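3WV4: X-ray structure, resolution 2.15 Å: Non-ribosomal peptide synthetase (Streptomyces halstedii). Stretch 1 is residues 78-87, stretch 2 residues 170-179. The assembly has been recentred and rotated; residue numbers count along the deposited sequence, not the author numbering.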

ATOM      1  N   ASN A  78      -5.121 -17.996  -9.473  1.00 33.59           N
ATOM      2  CA  ASN A  78      -4.425 -19.249  -9.750  1.00 35.23           C
ATOM      3  C   ASN A  78      -2.971 -19.207  -9.261  1.00 35.82           C
ATOM      4  O   ASN A  78      -2.546 -20.064  -8.494  1.00 34.34           O
ATOM      5  CB  ASN A  78      -4.444 -19.565 -11.258  1.00 35.29           C
ATOM      6  CG  ASN A  78      -5.825 -19.973 -11.762  1.00 35.94           C
ATOM      7  OD1 ASN A  78      -6.700 -20.306 -10.985  1.00 34.87           O
ATOM      8  ND2 ASN A  78      -6.026 -19.895 -13.090  1.00 38.44           N
ATOM      9  N   HIS A  79      -2.240 -18.178  -9.693  1.00 35.89           N
ATOM     10  CA  HIS A  79      -0.840 -18.025  -9.330  1.00 32.79           C
ATOM     11  C   HIS A  79      -0.667 -17.791  -7.847  1.00 30.46           C
ATOM     12  O   HIS A  79       0.278 -18.334  -7.248  1.00 30.41           O
ATOM     13  CB  HIS A  79      -0.226 -16.899 -10.111  1.00 33.68           C
ATOM     14  CG  HIS A  79      -0.047 -17.199 -11.561  1.00 34.90           C
ATOM     15  ND1 HIS A  79       1.123 -17.737 -12.058  1.00 36.87           N
ATOM     16  CD2 HIS A  79      -0.871 -17.052 -12.629  1.00 34.20           C
ATOM     17  CE1 HIS A  79       1.020 -17.888 -13.371  1.00 34.26           C
ATOM     18  NE2 HIS A  79      -0.183 -17.503 -13.740  1.00 35.01           N
ATOM     19  N   SER A  80      -1.599 -17.084  -7.214  1.00 28.86           N
ATOM     20  CA  SER A  80      -1.558 -16.873  -5.761  1.00 28.77           C
ATOM     21  C   SER A  80      -1.706 -18.199  -5.007  1.00 30.82           C
ATOM     22  O   SER A  80      -0.914 -18.539  -4.132  1.00 34.03           O
ATOM     23  CB  SER A  80      -2.631 -15.847  -5.338  1.00 29.86           C
ATOM     24  OG  SER A  80      -2.333 -14.539  -5.806  1.00 28.12           O
ATOM     25  N   GLN A  81      -2.691 -18.993  -5.398  1.00 32.73           N
ATOM     26  CA  GLN A  81      -2.843 -20.370  -4.855  1.00 33.15           C
ATOM     27  C   GLN A  81      -1.591 -21.208  -5.053  1.00 33.92           C
ATOM     28  O   GLN A  81      -1.114 -21.886  -4.124  1.00 34.15           O
ATOM     29  CB  GLN A  81      -4.027 -21.054  -5.548  1.00 32.68           C
ATOM     30  CG  GLN A  81      -5.323 -20.372  -5.170  1.00 33.52           C
ATOM     31  CD  GLN A  81      -6.533 -20.942  -5.898  1.00 33.86           C
ATOM     32  OE1 GLN A  81      -6.401 -21.656  -6.877  1.00 36.07           O
ATOM     33  NE2 GLN A  81      -7.705 -20.634  -5.402  1.00 32.25           N
ATOM     34  N   ALA A  82      -1.040 -21.164  -6.272  1.00 34.34           N
ATOM     35  CA  ALA A  82       0.173 -21.923  -6.561  1.00 33.74           C
ATOM     36  C   ALA A  82       1.301 -21.483  -5.651  1.00 34.43           C
ATOM     37  O   ALA A  82       2.063 -22.302  -5.094  1.00 36.01           O
ATOM     38  CB  ALA A  82       0.546 -21.773  -8.029  1.00 34.96           C
ATOM     39  N   PHE A  83       1.410 -20.175  -5.447  1.00 34.28           N
ATOM     40  CA  PHE A  83       2.461 -19.688  -4.563  1.00 31.79           C
ATOM     41  C   PHE A  83       2.216 -20.139  -3.118  1.00 32.86           C
ATOM     42  O   PHE A  83       3.164 -20.482  -2.409  1.00 36.33           O
ATOM     43  CB  PHE A  83       2.672 -18.171  -4.663  1.00 29.82           C
ATOM     44  CG  PHE A  83       3.809 -17.713  -3.826  1.00 30.43           C
ATOM     45  CD1 PHE A  83       5.115 -18.006  -4.217  1.00 30.55           C
ATOM     46  CD2 PHE A  83       3.580 -17.197  -2.582  1.00 28.78           C
ATOM     47  CE1 PHE A  83       6.179 -17.672  -3.403  1.00 31.16           C
ATOM     48  CE2 PHE A  83       4.632 -16.830  -1.775  1.00 33.04           C
ATOM     49  CZ  PHE A  83       5.951 -17.062  -2.181  1.00 31.73           C
ATOM     50  N   SER A  84       0.942 -20.189  -2.684  1.00 35.31           N
ATOM     51  CA  SER A  84       0.639 -20.743  -1.379  1.00 35.47           C
ATOM     52  C   SER A  84       1.141 -22.231  -1.269  1.00 38.19           C
ATOM     53  O   SER A  84       1.703 -22.632  -0.247  1.00 35.39           O
ATOM     54  CB  SER A  84      -0.854 -20.659  -1.080  1.00 38.25           C
ATOM     55  OG  SER A  84      -1.312 -19.313  -1.011  1.00 37.13           O
ATOM     56  N   ALA A  85       0.953 -23.041  -2.318  1.00 37.02           N
ATOM     57  CA  ALA A  85       1.393 -24.439  -2.269  1.00 38.03           C
ATOM     58  C   ALA A  85       2.890 -24.513  -2.175  1.00 38.07           C
ATOM     59  O   ALA A  85       3.425 -25.370  -1.515  1.00 36.81           O
ATOM     60  CB  ALA A  85       0.936 -25.191  -3.491  1.00 38.29           C
ATOM     61  N   TRP A  86       3.576 -23.565  -2.796  1.00 37.59           N
ATOM     62  CA  TRP A  86       4.995 -23.492  -2.649  1.00 36.46           C
ATOM     63  C   TRP A  86       5.383 -23.201  -1.218  1.00 41.60           C
ATOM     64  O   TRP A  86       6.345 -23.766  -0.718  1.00 43.19           O
ATOM     65  CB  TRP A  86       5.528 -22.387  -3.560  1.00 36.91           C
ATOM     66  CG  TRP A  86       6.967 -22.310  -3.656  1.00 34.11           C
ATOM     67  CD1 TRP A  86       7.756 -22.967  -4.541  1.00 34.92           C
ATOM     68  CD2 TRP A  86       7.819 -21.439  -2.910  1.00 35.29           C
ATOM     69  NE1 TRP A  86       9.082 -22.600  -4.359  1.00 36.48           N
ATOM     70  CE2 TRP A  86       9.158 -21.672  -3.360  1.00 34.10           C
ATOM     71  CE3 TRP A  86       7.604 -20.534  -1.857  1.00 32.06           C
ATOM     72  CZ2 TRP A  86      10.251 -20.997  -2.836  1.00 32.96           C
ATOM     73  CZ3 TRP A  86       8.700 -19.844  -1.338  1.00 32.68           C
ATOM     74  CH2 TRP A  86      10.012 -20.102  -1.803  1.00 32.83           C
ATOM     75  N   LEU A  87       4.703 -22.252  -0.569  1.00 42.47           N
ATOM     76  CA  LEU A  87       4.978 -22.020   0.832  1.00 42.51           C
ATOM     77  C   LEU A  87       4.769 -23.305   1.618  1.00 42.24           C
ATOM     78  O   LEU A  87       5.609 -23.692   2.410  1.00 41.36           O
ATOM     79  CB  LEU A  87       4.077 -20.915   1.397  1.00 42.60           C
ATOM     80  CG  LEU A  87       4.389 -19.510   0.865  1.00 43.75           C
ATOM     81  CD1 LEU A  87       3.394 -18.498   1.394  1.00 44.41           C
ATOM     82  CD2 LEU A  87       5.802 -19.099   1.230  1.00 43.46           C
TER
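Stretch 2 170-179: SLWADVERLR

Residues 170-179 form a continuous α-helix that packs across the helix of residues 78-87, both being segments of longer helices. The axes approach to 8.3 Å and their N-to-C directions diverge by 112°, so the second helix crosses the first steeply. No hydrogen bond links the two stretches; the contact, which buries 608 Å², rests on side-chain packing.

The backbones come nearest at Ala82, whose CA lies 4.9 Å from the CA of Arg179. With only a methyl group at this position, the helices can close in: Ala82 CB reaches Val175 O at 3.4 Å and Val175 CG1 at 3.6 Å. Val175, in the t rotamer, sits as a knob among His79, Ala82, Phe83 and Trp86. Its CG1 faces Ala82, while CG2 is 4.0 Å from Phe83 CD1 and 4.3 Å from Trp86 CB.

Phe83 and Trp86 both adopt t at chi1. The Trp86 indole thereby lies along the second helix, with Leu171 CD1 over one face and NE1 3.9 Å from Leu171 CB. Leu171 has chi1 near p and chi2 at 91°, between wells; its CD1 also meets the edge of the Phe83 ring, 4.1 Å from CE1. Leu178 (m, t) brings CD1 to within 4.0 Å of Trp86 CB, and its CD2 lies 4.2 Å from Ala85 CB.

His79, chi1 m, starts sideways but its ring comes nearer. Arg179, extended through chi1 and chi2 (both t) before turning to p at chi3, lays CD over one face of that imidazole, 3.8 Å from the ring centroid, in a CH-pi contact. Trp172 points away at CB, yet its indole returns: with chi1 at -147°, CZ2 lies 3.5 Å from His79 ND1, the ring planes nearly parallel (5°) but offset, meeting rim to rim with neither ring over the face of the other.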

ATOM      1  N   SER A 170      13.836 -18.716 -10.743  1.00 53.69           N
ATOM      2  CA  SER A 170      14.021 -20.102 -10.488  1.00 53.78           C
ATOM      3  C   SER A 170      12.747 -20.632  -9.821  1.00 48.49           C
ATOM      4  O   SER A 170      12.125 -21.602 -10.312  1.00 47.17           O
ATOM      5  CB  SER A 170      15.304 -20.348  -9.682  1.00 55.55           C
ATOM      6  OG  SER A 170      15.042 -20.475  -8.300  1.00 61.81           O
ATOM      7  N   LEU A 171      12.333 -20.013  -8.717  1.00 43.53           N
ATOM      8  CA  LEU A 171      11.182 -20.579  -7.995  1.00 40.14           C
ATOM      9  C   LEU A 171       9.882 -20.469  -8.764  1.00 36.95           C
ATOM     10  O   LEU A 171       8.970 -21.234  -8.515  1.00 38.08           O
ATOM     11  CB  LEU A 171      10.965 -20.007  -6.610  1.00 40.90           C
ATOM     12  CG  LEU A 171      10.251 -18.645  -6.513  1.00 43.20           C
ATOM     13  CD1 LEU A 171       8.737 -18.823  -6.370  1.00 39.85           C
ATOM     14  CD2 LEU A 171      10.796 -17.849  -5.346  1.00 40.61           C
ATOM     15  N   TRP A 172       9.772 -19.532  -9.689  1.00 37.74           N
ATOM     16  CA  TRP A 172       8.572 -19.437 -10.497  1.00 38.66           C
ATOM     17  C   TRP A 172       8.359 -20.681 -11.350  1.00 42.22           C
ATOM     18  O   TRP A 172       7.235 -21.024 -11.610  1.00 37.99           O
ATOM     19  CB  TRP A 172       8.512 -18.152 -11.353  1.00 39.31           C
ATOM     20  CG  TRP A 172       7.078 -17.683 -11.523  1.00 38.49           C
ATOM     21  CD1 TRP A 172       6.334 -17.700 -12.668  1.00 37.21           C
ATOM     22  CD2 TRP A 172       6.223 -17.170 -10.488  1.00 36.89           C
ATOM     23  NE1 TRP A 172       5.071 -17.233 -12.402  1.00 39.03           N
ATOM     24  CE2 TRP A 172       4.973 -16.918 -11.069  1.00 37.60           C
ATOM     25  CE3 TRP A 172       6.389 -16.931  -9.117  1.00 39.52           C
ATOM     26  CZ2 TRP A 172       3.900 -16.422 -10.334  1.00 39.03           C
ATOM     27  CZ3 TRP A 172       5.324 -16.417  -8.383  1.00 38.14           C
ATOM     28  CH2 TRP A 172       4.096 -16.183  -8.988  1.00 36.71           C
ATOM     29  N   ALA A 173       9.434 -21.365 -11.766  1.00 41.67           N
ATOM     30  CA  ALA A 173       9.245 -22.614 -12.519  1.00 43.66           C
ATOM     31  C   ALA A 173       8.366 -23.580 -11.743  1.00 43.37           C
ATOM     32  O   ALA A 173       7.440 -24.185 -12.295  1.00 45.42           O
ATOM     33  CB  ALA A 173      10.602 -23.273 -12.840  1.00 45.55           C
ATOM     34  N   ASP A 174       8.674 -23.739 -10.463  1.00 42.96           N
ATOM     35  CA  ASP A 174       7.884 -24.596  -9.585  1.00 45.61           C
ATOM     36  C   ASP A 174       6.479 -24.104  -9.419  1.00 45.04           C
ATOM     37  O   ASP A 174       5.559 -24.904  -9.400  1.00 48.77           O
ATOM     38  CB  ASP A 174       8.548 -24.695  -8.198  1.00 49.51           C
ATOM     39  CG  ASP A 174       9.902 -25.386  -8.267  1.00 53.29           C
ATOM     40  OD1 ASP A 174      10.088 -26.231  -9.200  1.00 49.12           O
ATOM     41  OD2 ASP A 174      10.766 -25.064  -7.412  1.00 54.84           O
ATOM     42  N   VAL A 175       6.306 -22.793  -9.255  1.00 42.91           N
ATOM     43  CA  VAL A 175       4.964 -22.243  -9.050  1.00 40.52           C
ATOM     44  C   VAL A 175       4.117 -22.554 -10.267  1.00 38.58           C
ATOM     45  O   VAL A 175       2.922 -22.818 -10.154  1.00 37.75           O
ATOM     46  CB  VAL A 175       4.970 -20.724  -8.770  1.00 38.91           C
ATOM     47  CG1 VAL A 175       3.574 -20.120  -8.896  1.00 40.65           C
ATOM     48  CG2 VAL A 175       5.486 -20.443  -7.380  1.00 40.45           C
ATOM     49  N   GLU A 176       4.711 -22.477 -11.444  1.00 38.83           N
ATOM     50  CA  GLU A 176       3.956 -22.810 -12.664  1.00 41.19           C
ATOM     51  C   GLU A 176       3.546 -24.295 -12.714  1.00 40.67           C
ATOM     52  O   GLU A 176       2.397 -24.620 -13.072  1.00 40.78           O
ATOM     53  CB  GLU A 176       4.760 -22.403 -13.900  1.00 45.12           C
ATOM     54  CG  GLU A 176       4.780 -20.894 -14.037  1.00 49.59           C
ATOM     55  CD  GLU A 176       5.567 -20.386 -15.220  1.00 56.51           C
ATOM     56  OE1 GLU A 176       6.652 -20.950 -15.527  1.00 60.86           O
ATOM     57  OE2 GLU A 176       5.122 -19.368 -15.796  1.00 60.44           O
ATOM     58  N   ARG A 177       4.453 -25.178 -12.328  1.00 41.19           N
ATOM     59  CA  ARG A 177       4.117 -26.593 -12.274  1.00 47.14           C
ATOM     60  C   ARG A 177       2.979 -26.783 -11.309  1.00 43.99           C
ATOM     61  O   ARG A 177       2.027 -27.486 -11.576  1.00 42.49           O
ATOM     62  CB  ARG A 177       5.280 -27.411 -11.783  1.00 51.73           C
ATOM     63  CG  ARG A 177       6.432 -27.599 -12.752  1.00 59.96           C
ATOM     64  CD  ARG A 177       7.449 -28.625 -12.170  1.00 63.80           C
ATOM     65  NE  ARG A 177       7.902 -28.281 -10.780  1.00 64.18           N
ATOM     66  CZ  ARG A 177       7.327 -28.730  -9.639  1.00 63.83           C
ATOM     67  NH1 ARG A 177       6.284 -29.569  -9.666  1.00 65.07           N
ATOM     68  NH2 ARG A 177       7.772 -28.331  -8.457  1.00 56.93           N
ATOM     69  N   LEU A 178       3.085 -26.111 -10.166  1.00 45.97           N
ATOM     70  CA  LEU A 178       2.077 -26.214  -9.138  1.00 42.30           C
ATOM     71  C   LEU A 178       0.783 -25.657  -9.630  1.00 43.37           C
ATOM     72  O   LEU A 178      -0.280 -26.172  -9.312  1.00 39.18           O
ATOM     73  CB  LEU A 178       2.506 -25.464  -7.907  1.00 43.06           C
ATOM     74  CG  LEU A 178       3.605 -26.193  -7.122  1.00 44.28           C
ATOM     75  CD1 LEU A 178       4.310 -25.269  -6.125  1.00 43.37           C
ATOM     76  CD2 LEU A 178       3.025 -27.422  -6.433  1.00 45.68           C
ATOM     77  N   ARG A 179       0.866 -24.577 -10.399  1.00 42.96           N
ATOM     78  CA  ARG A 179      -0.332 -23.986 -10.979  1.00 43.46           C
ATOM     79  C   ARG A 179      -1.046 -24.967 -11.895  1.00 41.79           C
ATOM     80  O   ARG A 179      -2.263 -25.100 -11.847  1.00 42.48           O
ATOM     81  CB  ARG A 179       0.045 -22.754 -11.776  1.00 43.43           C
ATOM     82  CG  ARG A 179      -1.112 -21.957 -12.336  1.00 45.51           C
ATOM     83  CD  ARG A 179      -0.606 -21.079 -13.465  1.00 48.83           C
ATOM     84  NE  ARG A 179       0.026 -21.881 -14.521  1.00 49.87           N
ATOM     85  CZ  ARG A 179       0.998 -21.469 -15.338  1.00 52.16           C
ATOM     86  NH1 ARG A 179       1.512 -20.247 -15.235  1.00 51.25           N
ATOM     87  NH2 ARG A 179       1.463 -22.285 -16.278  1.00 49.79           N
TER